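Local coordinates for protein putative trimethylamine methyltransferase (Rhizobium meliloti, PDB 4YYC) that probably acts as a methyltransferase of the trimethylamine methyltransferase family, although its own substrate is not established, at residues C361-K364 with V365-Q369; S211-A214 with P215-E219; L290-I293 with L294-L298. All blocks are in the same frame, centred on the assembly; numbering follows the deposited sequence. Where two conformers were deposited one is given.

Contact 1: C361-K364 with V365-Q369; sequences CGSK and VPDAQ
S363 OG is the polar atom on which this turn converges. It lies 2.9 Å from D367 OD1 and 3.1 Å from V365 O, both within hydrogen-bonding reach of its single proton, so the choice stays open. A water within hydrogen-bonding distance of S363 OG (3.2 Å), D367 OD2 and Q369 OE1 bridges the three side chains, its two protons shared among three possible acceptors. With chi1 at -166°, S363 turns its hydroxyl away from its own N toward V365 O and the D367 carboxylate, while its CB rests 3.8 Å from CD of the extended Q369 chain.

D367 is the N-cap of helix 368-383: its OD1 takes a weak 3.1 Å bond from Q369 N and a hydrogen bond from A370 N. P366 centres the inverse gamma turn before this cap. The doubly bent K364 chain returns its NZ to within 3.1 Å of G362 O, and that ammonium also meets D466 and N468 O of the second subunit. Q369 OE1 accepts from D466 N, and D367 OD2 from I481 N, of that subunit. D367 therefore serves the helix start and the subunit interface, and possibly the serine as well, which would probably favour its charged form.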
loop_
_atom_site.group_PDB
_atom_site.type_symbol
_atom_site.label_atom_id
_atom_site.label_comp_id
_atom_site.label_asym_id
_atom_site.label_seq_id
_atom_site.Cartn_x
_atom_site.Cartn_y
_atom_site.Cartn_z
ATOM N N CYS A 361 0.944 11.987 -5.446
ATOM C CA CYS A 361 2.116 12.366 -4.687
ATOM C C CYS A 361 2.454 13.839 -4.824
ATOM O O CYS A 361 1.942 14.557 -5.725
ATOM C CB CYS A 361 3.314 11.530 -5.124
ATOM S SG CYS A 361 3.837 11.838 -6.850
ATOM N N GLY A 362 3.326 14.298 -3.944
ATOM C CA GLY A 362 3.784 15.670 -3.918
ATOM C C GLY A 362 5.243 15.833 -4.289
ATOM O O GLY A 362 5.744 16.957 -4.379
ATOM N N SER A 363 5.966 14.740 -4.466
ATOM C CA SER A 363 7.355 14.840 -4.852
ATOM C C SER A 363 7.582 15.482 -6.192
ATOM O O SER A 363 6.725 15.465 -7.051
ATOM C CB SER A 363 7.959 13.428 -4.912
ATOM O OG SER A 363 9.359 13.500 -4.959
ATOM N N LYS A 364 8.759 16.089 -6.373
ATOM C CA LYS A 364 9.126 16.721 -7.635
ATOM C C LYS A 364 9.748 15.760 -8.639
ATOM O O LYS A 364 9.930 16.107 -9.807
ATOM C CB LYS A 364 10.059 17.914 -7.378
ATOM C CG LYS A 364 9.324 19.223 -7.063
ATOM C CD LYS A 364 8.340 19.229 -5.933
ATOM C CE LYS A 364 8.983 18.987 -4.604
ATOM N NZ LYS A 364 7.963 18.970 -3.526
ATOM N N VAL A 365 10.115 14.571 -8.149
ATOM C CA VAL A 365 10.847 13.597 -8.955
ATOM C C VAL A 365 10.242 12.217 -8.681
ATOM O O VAL A 365 9.648 12.022 -7.623
ATOM C CB VAL A 365 12.356 13.594 -8.635
ATOM C CG1 VAL A 365 13.011 14.786 -9.293
ATOM C CG2 VAL A 365 12.615 13.592 -7.142
ATOM N N PRO A 366 10.384 11.279 -9.617
ATOM C CA PRO A 366 9.816 9.931 -9.446
ATOM C C PRO A 366 10.710 9.088 -8.488
ATOM O O PRO A 366 11.183 8.016 -8.872
ATOM C CB PRO A 366 9.801 9.396 -10.895
ATOM C CG PRO A 366 10.930 10.060 -11.523
ATOM C CD PRO A 366 11.026 11.443 -10.921
ATOM N N ASP A 367 10.953 9.608 -7.293
ATOM C CA ASP A 367 11.845 8.964 -6.310
ATOM C C ASP A 367 11.037 8.173 -5.297
ATOM O O ASP A 367 9.871 7.841 -5.544
ATOM C CB ASP A 367 12.712 10.046 -5.631
ATOM C CG ASP A 367 11.917 10.977 -4.692
ATOM O OD1 ASP A 367 10.669 10.978 -4.734
ATOM O OD2 ASP A 367 12.621 11.706 -3.952
ATOM N N ALA A 368 11.696 7.723 -4.220
ATOM C CA ALA A 368 11.008 6.920 -3.213
ATOM C C ALA A 368 9.880 7.633 -2.504
ATOM O O ALA A 368 8.945 6.999 -2.097
ATOM C CB ALA A 368 12.000 6.322 -2.211
ATOM N N GLN A 369 9.939 8.976 -2.444
ATOM C CA GLN A 369 8.805 9.742 -1.917
ATOM C C GLN A 369 7.614 9.605 -2.856
ATOM O O GLN A 369 6.487 9.264 -2.423
ATOM C CB GLN A 369 9.170 11.227 -1.711
ATOM C CG GLN A 369 7.993 12.023 -1.180
ATOM C CD GLN A 369 8.236 13.507 -1.139
ATOM O OE1 GLN A 369 9.380 13.975 -1.087
ATOM N NE2 GLN A 369 7.156 14.271 -1.183
HETATM O O HOH W 1 11.654 13.948 -2.743
#

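Contact 2: S211-A214 with P215-E219; sequences SVTA and PERAE
The first turn of helix 215-229 folds back on the loop that leads into it, R217 reaching over A214 to T213. R217 NH1 gives its hydrogen to T213 OG1 at 3.0 Å, and the bond is almost straight (176°), with the oxygen lying in the guanidinium plane. The two side chains cross at about a right angle, so the threonine meets the edge of the guanidinium while A214 CB sits under one face, 3.7 Å from the plane and offset toward its rim. What brings the group there is a chi1 of -58°, followed by a chain extended from CG to NE that carries the guanidinium past A214 CB to T213. T213 OG1 also has R217 CD at 3.1 Å, and S211 OG lies 3.3 Å from R217 CB, so the two hydroxyls line the aliphatic part of the arginine.

In the fold, this is the link between strand 208-209 and its following helix; the chain then passes through helix 231-236 to the parallel strand 240-245, a strand-helix-strand succession as in the barrel known for this family. The T213 side chain is about 9 Å from an unidentified bound ligand. Here A214 holds the N-cap place with no polar side chain to offer, and P215 begins the helix without an N-H to satisfy. The A214 carbonyl receives two N-H groups of the first turn: A218 N binds A214 O at 3.1 Å, nearly along the C=O axis, while R217 N makes a weak 3.0 Å bond to the same A214 O. H193 of helix 192-202 touches both S211 and R217, and S211 O accepts from Y263 of helix 254-265. E216 bends at chi2, which lays its CD 3.6 Å from A214 CB.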
loop_
_atom_site.group_PDB
_atom_site.type_symbol
_atom_site.label_atom_id
_atom_site.label_comp_id
_atom_site.label_asym_id
_atom_site.label_seq_id
_atom_site.Cartn_x
_atom_site.Cartn_y
_atom_site.Cartn_z
ATOM N N SER A 211 -14.811 17.619 -22.324
ATOM C CA SER A 211 -14.319 18.928 -21.886
ATOM C C SER A 211 -15.329 19.530 -20.914
ATOM O O SER A 211 -16.558 19.416 -21.142
ATOM C CB SER A 211 -14.157 19.872 -23.066
ATOM O OG SER A 211 -13.755 21.173 -22.627
ATOM N N VAL A 212 -14.817 20.194 -19.879
ATOM C CA VAL A 212 -15.658 20.833 -18.866
ATOM C C VAL A 212 -15.319 22.275 -18.631
ATOM O O VAL A 212 -15.870 22.905 -17.746
ATOM C CB VAL A 212 -15.699 20.033 -17.542
ATOM C CG1 VAL A 212 -16.354 18.684 -17.760
ATOM C CG2 VAL A 212 -14.329 19.894 -16.957
ATOM N N THR A 213 -14.449 22.836 -19.476
ATOM C CA THR A 213 -13.901 24.145 -19.197
ATOM C C THR A 213 -14.820 25.299 -19.568
ATOM O O THR A 213 -14.598 26.418 -19.122
ATOM C CB THR A 213 -12.530 24.334 -19.798
ATOM O OG1 THR A 213 -12.593 24.151 -21.205
ATOM C CG2 THR A 213 -11.582 23.350 -19.164
ATOM N N ALA A 214 -15.797 25.043 -20.403
ATOM C CA ALA A 214 -16.936 26.002 -20.666
ATOM C C ALA A 214 -18.114 25.205 -21.181
ATOM O O ALA A 214 -17.961 24.138 -21.796
ATOM C CB ALA A 214 -16.533 27.042 -21.675
ATOM N N PRO A 215 -19.347 25.704 -20.967
ATOM C CA PRO A 215 -20.473 24.889 -21.449
ATOM C C PRO A 215 -20.482 24.626 -22.954
ATOM O O PRO A 215 -20.846 23.548 -23.392
ATOM C CB PRO A 215 -21.717 25.663 -20.983
ATOM C CG PRO A 215 -21.218 26.706 -20.042
ATOM C CD PRO A 215 -19.731 26.805 -20.079
ATOM N N GLU A 216 -20.086 25.604 -23.749
ATOM C CA GLU A 216 -20.021 25.413 -25.188
ATOM C C GLU A 216 -19.026 24.312 -25.602
ATOM O O GLU A 216 -19.193 23.671 -26.642
ATOM C CB GLU A 216 -19.730 26.749 -25.905
ATOM C CG GLU A 216 -18.413 27.402 -25.521
ATOM C CD GLU A 216 -18.489 28.450 -24.379
ATOM O OE1 GLU A 216 -19.414 28.412 -23.489
ATOM O OE2 GLU A 216 -17.572 29.354 -24.411
ATOM N N ARG A 217 -18.010 24.108 -24.767
ATOM C CA ARG A 217 -17.016 23.050 -24.994
ATOM C C ARG A 217 -17.562 21.690 -24.659
ATOM O O ARG A 217 -17.257 20.707 -25.348
ATOM C CB ARG A 217 -15.716 23.347 -24.243
ATOM C CG ARG A 217 -15.127 24.673 -24.653
ATOM C CD ARG A 217 -13.950 25.116 -23.862
ATOM N NE ARG A 217 -13.681 26.513 -24.151
ATOM C CZ ARG A 217 -13.014 27.350 -23.359
ATOM N NH1 ARG A 217 -12.444 26.965 -22.219
ATOM N NH2 ARG A 217 -12.894 28.602 -23.757
ATOM N N ALA A 218 -18.421 21.631 -23.644
ATOM C CA ALA A 218 -19.173 20.416 -23.382
ATOM C C ALA A 218 -20.117 20.144 -24.544
ATOM O O ALA A 218 -20.259 18.992 -24.966
ATOM C CB ALA A 218 -19.898 20.522 -22.046
ATOM N N GLU A 219 -20.784 21.177 -25.080
ATOM C CA GLU A 219 -21.643 20.977 -26.245
ATOM C C GLU A 219 -20.836 20.455 -27.431
ATOM O O GLU A 219 -21.262 19.525 -28.134
ATOM C CB GLU A 219 -22.386 22.280 -26.582
ATOM C CG GLU A 219 -23.446 22.604 -25.541
ATOM C CD GLU A 219 -24.031 23.989 -25.685
ATOM O OE1 GLU A 219 -23.479 24.800 -26.445
ATOM O OE2 GLU A 219 -25.082 24.243 -25.054
#

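Contact 3: L290-I293 with L294-L298; sequences LTQI and LAEVL
Q292 and E296, one turn apart on helix 286-307, join their side-chain ends across a buried face of the helix. This helix is the middle of a beta-alpha-beta unit between strands 269-277 and 313-322, and the contact illustrates how an i to i+4 pair can be laid over an otherwise regular helix.

The backbone bonds come first. L294 N, A295 N, E296 N and V297 N donate to L290 O, T291 O, Q292 O and I293 O in turn; the last of these, V297 N to I293 O, is 2.9 Å long.

Apolar packing follows. I293 CG2 and V297 CG2 are 4.3 Å apart, a loose touch within the helix, and both residues turn to P274 or I276 of strand 269-277 and to F315 of strand 313-322. L290 packs on V339 and A343 of helix 334-350, and I293 shares V339.

The polar pair is more particular. With chi1 of -163° Q292 runs out extended, and its NE2 also donates to M281 O. E296, likewise extended, has OE1 bonded to S248 OG and OE2 to M250 N, in the loop after strand 240-245; its side chain is about 10 Å from an unidentified ligand. These bonds satisfy both oxygens of the buried carboxylate. Between the two residues, Q292 NE2 donates to E296 OE2 at 3.0 Å through a bond that is bent, 136° at the hydrogen, and tilted out of the amide plane, meeting that oxygen from 40° above the carboxylate plane.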
loop_
_atom_site.group_PDB
_atom_site.type_symbol
_atom_site.label_atom_id
_atom_site.label_comp_id
_atom_site.label_asym_id
_atom_site.label_seq_id
_atom_site.Cartn_x
_atom_site.Cartn_y
_atom_site.Cartn_z
ATOM N N LEU A 290 -15.289 14.012 5.903
ATOM C CA LEU A 290 -16.299 13.121 5.338
ATOM C C LEU A 290 -17.696 13.728 5.328
ATOM O O LEU A 290 -18.461 13.525 4.406
ATOM C CB LEU A 290 -16.387 11.796 6.088
ATOM C CG LEU A 290 -15.277 10.827 5.747
ATOM C CD1 LEU A 290 -15.348 9.646 6.680
ATOM C CD2 LEU A 290 -15.344 10.380 4.286
ATOM N N THR A 291 -18.075 14.394 6.420
ATOM C CA THR A 291 -19.364 15.019 6.497
ATOM C C THR A 291 -19.514 16.065 5.382
ATOM O O THR A 291 -20.545 16.142 4.704
ATOM C CB THR A 291 -19.502 15.680 7.881
ATOM O OG1 THR A 291 -19.400 14.639 8.859
ATOM C CG2 THR A 291 -20.780 16.385 8.011
ATOM N N GLN A 292 -18.492 16.905 5.231
ATOM C CA GLN A 292 -18.560 17.939 4.188
ATOM C C GLN A 292 -18.612 17.325 2.786
ATOM O O GLN A 292 -19.372 17.765 1.926
ATOM C CB GLN A 292 -17.398 18.896 4.289
ATOM C CG GLN A 292 -17.634 20.189 3.524
ATOM C CD GLN A 292 -16.347 20.995 3.521
ATOM O OE1 GLN A 292 -15.964 21.517 4.540
ATOM N NE2 GLN A 292 -15.660 21.065 2.379
ATOM N N ILE A 293 -17.781 16.324 2.561
ATOM C CA ILE A 293 -17.805 15.603 1.304
ATOM C C ILE A 293 -19.191 15.068 0.963
ATOM O O ILE A 293 -19.697 15.256 -0.150
ATOM C CB ILE A 293 -16.780 14.445 1.297
ATOM C CG1 ILE A 293 -15.371 15.022 1.164
ATOM C CG2 ILE A 293 -17.068 13.484 0.154
ATOM C CD1 ILE A 293 -14.300 13.986 1.516
ATOM N N LEU A 294 -19.815 14.410 1.930
ATOM C CA LEU A 294 -21.099 13.787 1.682
ATOM C C LEU A 294 -22.149 14.861 1.374
ATOM O O LEU A 294 -22.979 14.675 0.475
ATOM C CB LEU A 294 -21.516 12.885 2.859
ATOM C CG LEU A 294 -22.877 12.206 2.727
ATOM C CD1 LEU A 294 -22.942 11.348 1.466
ATOM C CD2 LEU A 294 -23.131 11.366 3.986
ATOM N N ALA A 295 -22.109 15.987 2.091
ATOM C CA ALA A 295 -23.053 17.104 1.813
ATOM C C ALA A 295 -22.874 17.645 0.399
ATOM O O ALA A 295 -23.845 17.793 -0.343
ATOM C CB ALA A 295 -22.859 18.212 2.851
ATOM N N GLU A 296 -21.631 17.883 -0.013
ATOM C CA GLU A 296 -21.336 18.421 -1.350
ATOM C C GLU A 296 -21.787 17.433 -2.429
ATOM O O GLU A 296 -22.419 17.832 -3.394
ATOM C CB GLU A 296 -19.858 18.748 -1.503
ATOM C CG GLU A 296 -19.415 19.875 -0.624
ATOM C CD GLU A 296 -17.962 20.242 -0.763
ATOM O OE1 GLU A 296 -17.242 19.724 -1.666
ATOM O OE2 GLU A 296 -17.485 21.076 0.047
ATOM N N VAL A 297 -21.482 16.146 -2.250
ATOM C CA VAL A 297 -21.893 15.162 -3.239
ATOM C C VAL A 297 -23.390 14.992 -3.305
ATOM O O VAL A 297 -23.957 14.920 -4.398
ATOM C CB VAL A 297 -21.157 13.796 -3.043
ATOM C CG1 VAL A 297 -21.818 12.726 -3.921
ATOM C CG2 VAL A 297 -19.668 13.940 -3.286
ATOM N N LEU A 298 -24.054 14.940 -2.157
ATOM C CA LEU A 298 -25.508 14.836 -2.192
ATOM C C LEU A 298 -26.130 15.962 -3.035
ATOM O O LEU A 298 -27.003 15.700 -3.855
ATOM C CB LEU A 298 -26.085 14.821 -0.761
ATOM C CG LEU A 298 -25.969 13.507 0.009
ATOM C CD1 LEU A 298 -26.251 13.710 1.479
ATOM C CD2 LEU A 298 -26.909 12.446 -0.544
#

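Overall arrangement
The three contacts show local packing at different places in one fold. Contacts 1 and 2 each stand where a loop enters a helix, 368-383 and 215-229 respectively, whereas contact 3 lies wholly within helix 286-307. No two share a helix, and their nearest atoms are about 16 to 20 Å apart. Contacts 1 and 3 are buried and touch the second subunit; contact 2 is a surface contact that no other chain of the assembly reaches. Their chemistry follows their place. An aspartate caps the helix at the interface in contact 1, a backbone carbonyl and an arginine bond do the work in contact 2, and contact 3 combines regular helical bonding with a buried amide-carboxylate pair.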